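PDB 2ESB: dual specificity protein phosphatase 18, which removes phosphate from tyrosine and from serine or threonine in proteins, preferring phosphotyrosine and doubly phosphorylated MAP kinase peptides. Local coordinates for residues A[25-30]-A[98-103]; A[34-39]-A[56-61]; A[78-83]-A[148-153]; A[126-131]-A[162-167]. One frame throughout, in Å; residues are numbered along the deposited sequence.

Contact 1. Residues A[25-30]-A[98-103]; sequences KSLYIS and GRTLLH. With ACT (acetate ion), chain B.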
# COMPACT_ATOMS: atom_id res chain seq x y z
N LYS A 25 7.00 5.69 10.60
CA LYS A 25 6.86 6.99 11.24
C LYS A 25 6.13 7.98 10.34
O LYS A 25 5.55 8.95 10.83
CB LYS A 25 8.24 7.55 11.59
CG LYS A 25 9.16 7.81 10.40
CD LYS A 25 10.46 8.42 10.87
CE LYS A 25 11.27 8.99 9.73
NZ LYS A 25 12.45 9.74 10.26
N SER A 26 6.12 7.74 9.03
CA SER A 26 5.46 8.67 8.12
C SER A 26 4.48 8.04 7.13
O SER A 26 4.09 8.68 6.14
CB SER A 26 6.50 9.45 7.32
OG SER A 26 7.11 8.60 6.36
N LEU A 27 4.10 6.79 7.36
CA LEU A 27 3.17 6.14 6.45
C LEU A 27 2.08 5.41 7.21
O LEU A 27 2.35 4.74 8.21
CB LEU A 27 3.91 5.15 5.56
CG LEU A 27 3.03 4.39 4.56
CD1 LEU A 27 2.44 5.36 3.54
CD2 LEU A 27 3.87 3.31 3.86
N TYR A 28 0.85 5.55 6.71
CA TYR A 28 -0.33 4.91 7.29
C TYR A 28 -1.18 4.29 6.18
O TYR A 28 -1.09 4.68 5.01
CB TYR A 28 -1.21 5.95 8.00
CG TYR A 28 -0.55 6.72 9.12
CD1 TYR A 28 0.41 7.69 8.85
CD2 TYR A 28 -0.94 6.52 10.45
CE1 TYR A 28 0.99 8.44 9.88
CE2 TYR A 28 -0.37 7.27 11.49
CZ TYR A 28 0.59 8.22 11.19
OH TYR A 28 1.16 8.97 12.19
N ILE A 29 -2.02 3.32 6.55
CA ILE A 29 -2.93 2.69 5.59
C ILE A 29 -4.33 2.72 6.21
O ILE A 29 -4.48 2.55 7.43
CB ILE A 29 -2.61 1.20 5.34
CG1 ILE A 29 -1.25 1.04 4.66
CG2 ILE A 29 -3.70 0.60 4.45
CD1 ILE A 29 -0.83 -0.44 4.53
N SER A 30 -5.36 2.92 5.40
CA SER A 30 -6.72 2.93 5.95
C SER A 30 -7.75 2.61 4.88
O SER A 30 -7.42 2.44 3.70
CB SER A 30 -7.06 4.31 6.55
OG SER A 30 -7.48 5.22 5.54
N GLY A 98 6.62 15.40 6.37
CA GLY A 98 5.18 15.24 6.30
C GLY A 98 4.87 13.78 6.56
O GLY A 98 5.78 13.01 6.86
N ARG A 99 3.60 13.41 6.45
CA ARG A 99 3.17 12.03 6.65
C ARG A 99 2.15 11.67 5.58
O ARG A 99 1.29 12.47 5.21
CB ARG A 99 2.55 11.86 8.04
CG ARG A 99 3.51 12.15 9.17
CD ARG A 99 2.93 11.75 10.52
NE ARG A 99 3.74 12.30 11.61
CZ ARG A 99 3.61 11.98 12.89
NH1 ARG A 99 2.70 11.10 13.26
NH2 ARG A 99 4.38 12.56 13.80
N THR A 100 2.24 10.44 5.09
CA THR A 100 1.36 9.98 4.03
C THR A 100 0.35 8.92 4.45
O THR A 100 0.69 7.99 5.19
CB THR A 100 2.20 9.41 2.87
OG1 THR A 100 3.14 10.39 2.41
CG2 THR A 100 1.31 8.98 1.71
N LEU A 101 -0.88 9.07 3.97
CA LEU A 101 -1.92 8.07 4.19
C LEU A 101 -2.20 7.45 2.83
O LEU A 101 -2.56 8.15 1.86
CB LEU A 101 -3.25 8.67 4.71
CG LEU A 101 -4.45 7.70 4.64
CD1 LEU A 101 -4.25 6.50 5.59
CD2 LEU A 101 -5.75 8.44 5.01
N LEU A 102 -2.00 6.14 2.74
CA LEU A 102 -2.31 5.40 1.53
C LEU A 102 -3.65 4.75 1.87
O LEU A 102 -3.77 4.13 2.91
CB LEU A 102 -1.32 4.26 1.31
CG LEU A 102 -0.06 4.46 0.49
CD1 LEU A 102 0.81 3.20 0.61
CD2 LEU A 102 -0.44 4.75 -0.97
N HIS A 103 -4.65 4.88 1.00
CA HIS A 103 -5.94 4.23 1.24
C HIS A 103 -6.58 3.79 -0.07
O HIS A 103 -6.20 4.24 -1.15
CB HIS A 103 -6.91 5.16 1.98
CG HIS A 103 -7.59 6.16 1.09
ND1 HIS A 103 -8.77 5.89 0.43
CD2 HIS A 103 -7.27 7.44 0.78
CE1 HIS A 103 -9.15 6.96 -0.25
NE2 HIS A 103 -8.25 7.91 -0.06
C ACT B . 10.41 4.42 11.18
O ACT B . 9.41 4.62 10.46
OXT ACT B . 11.59 4.55 10.78
CH3 ACT B . 10.14 4.00 12.64
O HOH W 1 5.39 9.89 3.79

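Contact 2. Residues A[34-39]-A[56-61]; sequences AANNKL and VVNTLY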
# COMPACT_ATOMS: atom_id res chain seq x y z
N ALA A 34 -12.11 6.29 6.85
CA ALA A 34 -11.11 6.99 7.64
C ALA A 34 -10.43 8.08 6.84
O ALA A 34 -10.10 9.14 7.38
CB ALA A 34 -10.09 6.00 8.17
N ALA A 35 -10.23 7.81 5.55
CA ALA A 35 -9.56 8.74 4.66
C ALA A 35 -10.25 10.09 4.50
O ALA A 35 -9.63 11.05 4.06
CB ALA A 35 -9.38 8.08 3.29
N ASN A 36 -11.53 10.17 4.85
CA ASN A 36 -12.26 11.43 4.76
C ASN A 36 -12.67 11.93 6.15
O ASN A 36 -13.53 12.80 6.28
CB ASN A 36 -13.49 11.28 3.87
CG ASN A 36 -13.14 11.12 2.41
OD1 ASN A 36 -13.82 10.40 1.67
ND2 ASN A 36 -12.09 11.80 1.97
N ASN A 37 -12.05 11.36 7.18
CA ASN A 37 -12.31 11.75 8.57
C ASN A 37 -11.31 12.87 8.89
O ASN A 37 -10.15 12.61 9.21
CB ASN A 37 -12.06 10.57 9.50
CG ASN A 37 -12.38 10.89 10.94
OD1 ASN A 37 -12.17 12.00 11.42
ND2 ASN A 37 -12.88 9.89 11.66
N LYS A 38 -11.77 14.11 8.81
CA LYS A 38 -10.90 15.26 9.05
C LYS A 38 -10.13 15.20 10.37
O LYS A 38 -8.92 15.41 10.39
CB LYS A 38 -11.72 16.55 8.97
CG LYS A 38 -10.90 17.83 8.98
CD LYS A 38 -11.84 19.03 8.91
CE LYS A 38 -11.09 20.36 8.87
NZ LYS A 38 -12.07 21.47 8.81
N LEU A 39 -10.82 14.92 11.47
CA LEU A 39 -10.17 14.87 12.77
C LEU A 39 -9.05 13.84 12.83
O LEU A 39 -7.99 14.09 13.41
CB LEU A 39 -11.18 14.56 13.87
CG LEU A 39 -12.09 15.72 14.28
CD1 LEU A 39 -13.03 15.26 15.39
CD2 LEU A 39 -11.24 16.89 14.75
N VAL A 56 -13.34 5.47 -5.12
CA VAL A 56 -13.47 6.25 -3.90
C VAL A 56 -13.24 7.74 -4.12
O VAL A 56 -12.26 8.15 -4.75
CB VAL A 56 -12.49 5.75 -2.81
CG1 VAL A 56 -12.71 6.50 -1.50
CG2 VAL A 56 -12.67 4.25 -2.61
N VAL A 57 -14.16 8.56 -3.62
CA VAL A 57 -14.05 10.01 -3.75
C VAL A 57 -13.52 10.60 -2.44
O VAL A 57 -13.99 10.25 -1.36
CB VAL A 57 -15.42 10.64 -4.05
CG1 VAL A 57 -15.33 12.17 -3.87
CG2 VAL A 57 -15.86 10.26 -5.47
N ASN A 58 -12.53 11.49 -2.54
CA ASN A 58 -11.98 12.15 -1.35
C ASN A 58 -12.64 13.51 -1.11
O ASN A 58 -12.95 14.24 -2.05
CB ASN A 58 -10.48 12.45 -1.52
CG ASN A 58 -9.61 11.23 -1.37
OD1 ASN A 58 -8.93 10.82 -2.30
ND2 ASN A 58 -9.62 10.64 -0.17
N THR A 59 -12.82 13.84 0.17
CA THR A 59 -13.31 15.15 0.57
C THR A 59 -11.96 15.86 0.66
O THR A 59 -11.04 15.33 1.28
CB THR A 59 -13.96 15.13 1.97
OG1 THR A 59 -15.05 14.20 1.99
CG2 THR A 59 -14.48 16.52 2.35
N LEU A 60 -11.82 17.03 0.06
CA LEU A 60 -10.53 17.72 0.08
C LEU A 60 -10.42 18.74 1.20
O LEU A 60 -10.90 19.87 1.07
CB LEU A 60 -10.29 18.41 -1.27
CG LEU A 60 -10.54 17.55 -2.52
CD1 LEU A 60 -10.20 18.37 -3.77
CD2 LEU A 60 -9.70 16.28 -2.46
N TYR A 61 -9.78 18.35 2.30
CA TYR A 61 -9.63 19.26 3.42
C TYR A 61 -8.44 20.20 3.24
O TYR A 61 -7.51 19.91 2.49
CB TYR A 61 -9.51 18.48 4.73
CG TYR A 61 -10.73 17.65 5.03
CD1 TYR A 61 -10.65 16.26 5.12
CD2 TYR A 61 -11.98 18.25 5.23
CE1 TYR A 61 -11.78 15.48 5.40
CE2 TYR A 61 -13.10 17.49 5.51
CZ TYR A 61 -13.00 16.11 5.59
OH TYR A 61 -14.12 15.38 5.91
O HOH W 2 -9.91 13.72 3.22

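Contact 3. Residues A[78-83]-A[148-153]; sequences RLCDFF and WEQLIH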
# COMPACT_ATOMS: atom_id res chain seq x y z
N ARG A 78 -2.65 -2.93 -13.62
CA ARG A 78 -1.22 -2.70 -13.56
C ARG A 78 -0.77 -1.76 -12.43
O ARG A 78 -0.20 -0.70 -12.69
CB ARG A 78 -0.73 -2.14 -14.90
CG ARG A 78 -0.97 -3.07 -16.09
CD ARG A 78 -0.46 -2.44 -17.38
NE ARG A 78 0.97 -2.16 -17.32
CZ ARG A 78 1.90 -3.09 -17.14
NH1 ARG A 78 1.55 -4.36 -16.99
NH2 ARG A 78 3.18 -2.76 -17.09
N LEU A 79 -1.02 -2.15 -11.19
CA LEU A 79 -0.62 -1.32 -10.06
C LEU A 79 0.89 -1.18 -10.10
O LEU A 79 1.44 -0.17 -9.66
CB LEU A 79 -1.00 -1.98 -8.73
CG LEU A 79 -1.88 -1.22 -7.74
CD1 LEU A 79 -1.76 -1.92 -6.40
CD2 LEU A 79 -1.47 0.25 -7.61
N CYS A 80 1.55 -2.21 -10.63
CA CYS A 80 3.01 -2.22 -10.74
C CYS A 80 3.58 -0.97 -11.41
O CYS A 80 4.70 -0.56 -11.08
CB CYS A 80 3.49 -3.47 -11.50
SG CYS A 80 2.75 -3.67 -13.13
N ASP A 81 2.84 -0.35 -12.33
CA ASP A 81 3.36 0.86 -12.98
C ASP A 81 3.52 2.01 -11.98
O ASP A 81 4.22 2.99 -12.25
CB ASP A 81 2.45 1.31 -14.12
CG ASP A 81 2.35 0.28 -15.22
OD1 ASP A 81 3.28 -0.54 -15.36
OD2 ASP A 81 1.34 0.29 -15.95
N PHE A 82 2.89 1.88 -10.82
CA PHE A 82 3.00 2.92 -9.82
C PHE A 82 3.92 2.59 -8.65
O PHE A 82 4.14 3.45 -7.80
CB PHE A 82 1.61 3.29 -9.28
CG PHE A 82 0.70 3.88 -10.32
CD1 PHE A 82 -0.09 3.06 -11.12
CD2 PHE A 82 0.66 5.25 -10.52
CE1 PHE A 82 -0.91 3.60 -12.10
CE2 PHE A 82 -0.17 5.81 -11.50
CZ PHE A 82 -0.95 4.98 -12.29
N PHE A 83 4.46 1.38 -8.61
CA PHE A 83 5.35 0.97 -7.51
C PHE A 83 6.48 1.97 -7.23
O PHE A 83 6.61 2.46 -6.11
CB PHE A 83 5.97 -0.41 -7.79
CG PHE A 83 5.02 -1.57 -7.62
CD1 PHE A 83 5.41 -2.86 -8.00
CD2 PHE A 83 3.74 -1.39 -7.09
CE1 PHE A 83 4.55 -3.96 -7.84
CE2 PHE A 83 2.87 -2.49 -6.93
CZ PHE A 83 3.29 -3.77 -7.31
N TRP A 148 0.21 -9.81 -6.05
CA TRP A 148 1.31 -10.59 -5.50
C TRP A 148 2.33 -10.91 -6.59
O TRP A 148 3.53 -10.77 -6.39
CB TRP A 148 0.79 -11.88 -4.85
CG TRP A 148 0.36 -11.66 -3.43
CD1 TRP A 148 -0.91 -11.66 -2.94
CD2 TRP A 148 1.22 -11.38 -2.32
NE1 TRP A 148 -0.90 -11.38 -1.59
CE2 TRP A 148 0.40 -11.21 -1.18
CE3 TRP A 148 2.62 -11.25 -2.17
CZ2 TRP A 148 0.92 -10.91 0.09
CZ3 TRP A 148 3.13 -10.96 -0.91
CH2 TRP A 148 2.29 -10.79 0.20
N GLU A 149 1.85 -11.33 -7.76
CA GLU A 149 2.76 -11.63 -8.87
C GLU A 149 3.56 -10.37 -9.22
O GLU A 149 4.75 -10.43 -9.53
CB GLU A 149 1.97 -12.08 -10.11
CG GLU A 149 1.35 -13.46 -10.02
CD GLU A 149 0.25 -13.67 -11.07
OE1 GLU A 149 0.43 -13.20 -12.21
OE2 GLU A 149 -0.77 -14.31 -10.74
N GLN A 150 2.88 -9.22 -9.21
CA GLN A 150 3.55 -7.96 -9.51
C GLN A 150 4.59 -7.62 -8.45
O GLN A 150 5.69 -7.14 -8.77
CB GLN A 150 2.52 -6.84 -9.63
CG GLN A 150 1.73 -6.90 -10.94
CD GLN A 150 0.52 -5.99 -10.93
OE1 GLN A 150 0.61 -4.84 -10.53
NE2 GLN A 150 -0.63 -6.50 -11.38
N LEU A 151 4.26 -7.87 -7.19
CA LEU A 151 5.18 -7.60 -6.08
C LEU A 151 6.39 -8.53 -6.12
O LEU A 151 7.51 -8.13 -5.84
CB LEU A 151 4.45 -7.73 -4.74
CG LEU A 151 3.48 -6.59 -4.41
CD1 LEU A 151 2.61 -6.98 -3.21
CD2 LEU A 151 4.26 -5.31 -4.11
N ILE A 152 6.16 -9.78 -6.49
CA ILE A 152 7.25 -10.75 -6.61
C ILE A 152 8.19 -10.31 -7.73
O ILE A 152 9.42 -10.37 -7.60
CB ILE A 152 6.68 -12.17 -6.88
CG1 ILE A 152 6.06 -12.72 -5.59
CG2 ILE A 152 7.77 -13.11 -7.39
CD1 ILE A 152 5.21 -13.97 -5.80
N HIS A 153 7.63 -9.86 -8.85
CA HIS A 153 8.46 -9.39 -9.96
C HIS A 153 9.27 -8.16 -9.52
O HIS A 153 10.46 -8.04 -9.84
CB HIS A 153 7.59 -9.06 -11.17
CG HIS A 153 8.37 -8.52 -12.33
ND1 HIS A 153 8.44 -7.17 -12.62
CD2 HIS A 153 9.12 -9.14 -13.26
CE1 HIS A 153 9.20 -6.99 -13.68
NE2 HIS A 153 9.63 -8.17 -14.09

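Contact 4. Residues A[126-131]-A[162-167]; sequences SLLDAH and NTVHMV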
# COMPACT_ATOMS: atom_id res chain seq x y z
N SER A 126 12.68 -7.59 2.63
CA SER A 126 12.32 -8.59 1.63
C SER A 126 10.80 -8.50 1.52
O SER A 126 10.15 -7.95 2.43
CB SER A 126 12.71 -9.98 2.11
OG SER A 126 11.99 -10.28 3.30
N LEU A 127 10.22 -9.01 0.44
CA LEU A 127 8.78 -8.98 0.28
C LEU A 127 8.15 -9.70 1.47
O LEU A 127 7.16 -9.24 2.04
CB LEU A 127 8.34 -9.66 -1.03
CG LEU A 127 6.83 -9.70 -1.32
CD1 LEU A 127 6.23 -8.29 -1.22
CD2 LEU A 127 6.58 -10.30 -2.72
N LEU A 128 8.74 -10.82 1.87
CA LEU A 128 8.22 -11.57 3.01
C LEU A 128 8.23 -10.73 4.29
O LEU A 128 7.22 -10.68 5.01
CB LEU A 128 9.06 -12.85 3.23
CG LEU A 128 8.68 -13.73 4.43
CD1 LEU A 128 7.25 -14.22 4.28
CD2 LEU A 128 9.63 -14.92 4.53
N ASP A 129 9.35 -10.08 4.58
CA ASP A 129 9.44 -9.27 5.80
C ASP A 129 8.54 -8.04 5.72
O ASP A 129 7.95 -7.63 6.72
CB ASP A 129 10.89 -8.85 6.09
CG ASP A 129 11.76 -10.01 6.56
OD1 ASP A 129 11.21 -11.07 6.94
OD2 ASP A 129 13.00 -9.87 6.56
N ALA A 130 8.41 -7.46 4.53
CA ALA A 130 7.54 -6.31 4.38
C ALA A 130 6.10 -6.75 4.66
O ALA A 130 5.32 -6.02 5.27
CB ALA A 130 7.66 -5.75 2.96
N HIS A 131 5.74 -7.95 4.20
CA HIS A 131 4.38 -8.44 4.44
C HIS A 131 4.13 -8.75 5.92
O HIS A 131 3.09 -8.37 6.48
CB HIS A 131 4.07 -9.69 3.60
CG HIS A 131 2.74 -10.30 3.90
ND1 HIS A 131 2.58 -11.30 4.83
CD2 HIS A 131 1.49 -9.96 3.49
CE1 HIS A 131 1.29 -11.56 4.98
NE2 HIS A 131 0.61 -10.75 4.19
N ASN A 162 13.90 -13.83 -4.69
CA ASN A 162 12.54 -13.79 -4.15
C ASN A 162 12.41 -14.50 -2.81
O ASN A 162 13.11 -15.48 -2.55
CB ASN A 162 11.55 -14.42 -5.14
CG ASN A 162 11.23 -13.51 -6.30
OD1 ASN A 162 11.31 -13.92 -7.45
ND2 ASN A 162 10.84 -12.27 -5.99
N THR A 163 11.51 -14.02 -1.98
CA THR A 163 11.27 -14.60 -0.67
C THR A 163 9.82 -15.06 -0.55
O THR A 163 9.42 -15.65 0.45
CB THR A 163 11.58 -13.60 0.45
OG1 THR A 163 10.85 -12.39 0.24
CG2 THR A 163 13.08 -13.30 0.48
N VAL A 164 9.04 -14.75 -1.58
CA VAL A 164 7.63 -15.16 -1.66
C VAL A 164 7.46 -15.73 -3.08
O VAL A 164 8.00 -15.18 -4.04
CB VAL A 164 6.68 -13.95 -1.45
CG1 VAL A 164 5.23 -14.40 -1.57
CG2 VAL A 164 6.92 -13.32 -0.08
N HIS A 165 6.72 -16.83 -3.21
CA HIS A 165 6.52 -17.46 -4.51
C HIS A 165 5.06 -17.86 -4.69
O HIS A 165 4.43 -18.32 -3.74
CB HIS A 165 7.37 -18.72 -4.64
CG HIS A 165 8.77 -18.56 -4.12
ND1 HIS A 165 9.06 -18.47 -2.78
CD2 HIS A 165 9.95 -18.44 -4.77
CE1 HIS A 165 10.36 -18.30 -2.62
NE2 HIS A 165 10.93 -18.28 -3.82
N MET A 166 4.54 -17.70 -5.91
CA MET A 166 3.16 -18.08 -6.20
C MET A 166 3.09 -19.61 -6.34
O MET A 166 3.96 -20.22 -6.96
CB MET A 166 2.70 -17.43 -7.51
CG MET A 166 2.72 -15.90 -7.51
SD MET A 166 1.75 -15.22 -6.14
CE MET A 166 0.06 -15.53 -6.73
N VAL A 167 2.06 -20.22 -5.75
CA VAL A 167 1.89 -21.67 -5.82
C VAL A 167 0.44 -21.99 -6.18
O VAL A 167 -0.46 -21.16 -5.99
CB VAL A 167 2.24 -22.36 -4.48
CG1 VAL A 167 3.69 -22.10 -4.11
CG2 VAL A 167 1.31 -21.87 -3.38

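Contact 1. Residues A[25-30]-A[98-103]
Strands 27-30 and 100-103 run parallel, 4.6 Å apart at their closest with a 28° twist, and their backbone bonds zigzag from Ser-26 O to Thr-100 N, Thr-100 O to Tyr-28 N, Tyr-28 O to Leu-102 N and Leu-102 O to Ser-30 N. The first is short and straight, 2.8 Å between Thr-100 N and Ser-26 O at 179°; the last is the longest, 3.2 Å between Ser-30 N and Leu-102 O. On one face Leu-27 CD1 meets Leu-102 CD1 at 4.0 Å, the two chains crossing obliquely beneath helices 83-95 and 110-122. On the other, Leu-101 CD1 wedges between Tyr-28 CB and Ser-30 OG. The phenol of Tyr-28 lies nearly coplanar with the guanidinium of Arg-99, whose NH1 donates a hydrogen bond to Tyr-28 OH, 2.8 Å away and close to the guanidinium plane, while Lys-25 O lies over one face of that group, toward its rim. Water 1 joins Ser-26 O and Thr-100 OG1. Ser-26 OG is held by Glu-94, and His-103 by Asn-58. Strand 100-103, central in the sheet, leads directly into the signature loop of the predicted nucleophile Cys-104, as in the protein tyrosine phosphatase fold, with strand 27-30 beside it.

Contact 2. Residues A[34-39]-A[56-61]
The backbone of Val-57 and Asn-58 opens the approach, passing the side chain of Asn-36. Asn-58 has its CG anti to the carbonyl carbon, and its amide is held by Asn-51 and His-103. Next comes Thr-59, which crosses the Asn-36 side chain obliquely, OG1 standing 3.6 Å from Asn-36 CG. Its carbonyl is tied to the other segment through water 2, which donates to both Thr-59 O and Ala-35 O, each at 2.8 Å. Tyr-61 brings a direct hydrogen bond. With CG beside its own backbone N, the ring swings over so that OH donates to Asn-36 O at 2.7 Å, arriving 32° out of the carbonyl plane. Lys-38 CB sits over the centre of one ring face, 3.7 Å from the Tyr-61 centroid, in a CH-pi contact; beyond it CG and CD of the extended chain run on along the ring toward Tyr-61 CD2 in ordinary contact. Here the loop leading from strand 48-51 to strand 65-68 lies along the start of helix 38-43, N-capped by Asn-37, with Ala-35 packed on strand 100-103 and Tyr-61 on Leu-41.

Contact 3. Residues A[78-83]-A[148-153]
The ring of Phe-83 is packed on one face by the backbone of its own segment, Cys-80 CA standing 3.5 Å above the ring centre, and meets the backbone carbonyl of Gln-150 at its edge. There CE1 comes to 3.5 Å from Gln-150 O, while CZ, the tip of the ring, touches Leu-151 CD2 at 3.7 Å. Phe-83 crosses both helix side chains at about a right angle, and the planes of its ring and the Gln-150 amide stand 35° apart. A second flat group, the guanidinium of Arg-78, has Cys-80 SG over one face near the rim and is paired with Asp-81 through a salt bridge, NH2 to OD1, 2.8 Å, whose hydrogen bonds are weak. Gln-150 supplies the polar link. Its chain runs out extended beyond CG and sets OE1 2.8 Å from Cys-80 N, which lies in the plane of the amide carbonyl; the bond is bent, 142° at the hydrogen. Leu-79 N is also near OE1, but its angle is too poor for a bond. Cys-80 SG lies over one face of the amide, while CB approaches OE1 obliquely, and Gln-150 NE2 donates to Ser-77 O. Both ends of one carboxamide are thus spent on the backbone of the loop leading into helix 83-95, so one side chain ties helix 145-159 to that backbone as both acceptor and donor, beside the apolar contact of Phe-83 with Leu-151.

Contact 4. Residues A[126-131]-A[162-167]
Thr-163 OG1 is gripped twice: it accepts from Leu-128 N, 3.1 Å away and fairly straight at 161°, and it is hydrogen-bonded to Glu-155 OE1 of helix 145-159. Its place follows from the first torsion, chi1 54°, which sets OG1 between the backbone N and the carbonyl carbon, turned to the helix start, while CG2 stands anti to the carbonyl carbon and rests 3.7 Å from Ser-126 CB. The methylenes of Ser-126 and Leu-128 approach the same oxygen, at 3.6 Å from Ser-126 CB to Thr-163 OG1 and 3.5 Å from Leu-128 CB to Thr-163 OG1. Ser-126 is itself the N-cap of helix 127-137: its OG accepts from Asp-129 N at 2.9 Å. The first turn of that helix therefore has its amides met from three sources, Ser-126 for Asp-129 N, Thr-163 for Leu-128 N and Glu-155 for Leu-127 N. The negative charge of Glu-155 at this helix N-terminus would probably be stabilised by the helix dipole. Helices 127-137 and 145-159 belong to the helical side of the phosphatase fold, and the chain leaving the latter turns back across the start of the former before entering the small antiparallel hairpin of strands 166-167 and 174-175. Beyond the polar atoms, Val-164 CG2, anti to its carbonyl carbon, rests against Leu-127 CG at 3.8 Å, the two chains crossing at about a right angle, and against the backbone and CB of Leu-128, 4.0 Å from Leu-128 CB. Val-164 also packs on Pro-175 and Ile-177, while Leu-127 lies against Ile-152 and Met-120.

Contact 1 is the buried core, strand on strand in the central sheet, joined by a run of backbone hydrogen bonds; contact 2 is a surface joint of loop and helix start, relying on a tyrosine, a shared water and an aliphatic chain over a ring. The two touch where His-103 meets Asn-58 and Ala-35, near the predicted nucleophile. Contacts 3 and 4, partly buried, lie across the chain's centre from that pair and share the neighbourhood of helix 145-159, touching through Ile-152 and Asn-162 and through Trp-148 and His-131. In both, a single side-chain oxygen accepts a backbone N-H beside apolar packing, a carboxamide in one and a hydroxyl in the other.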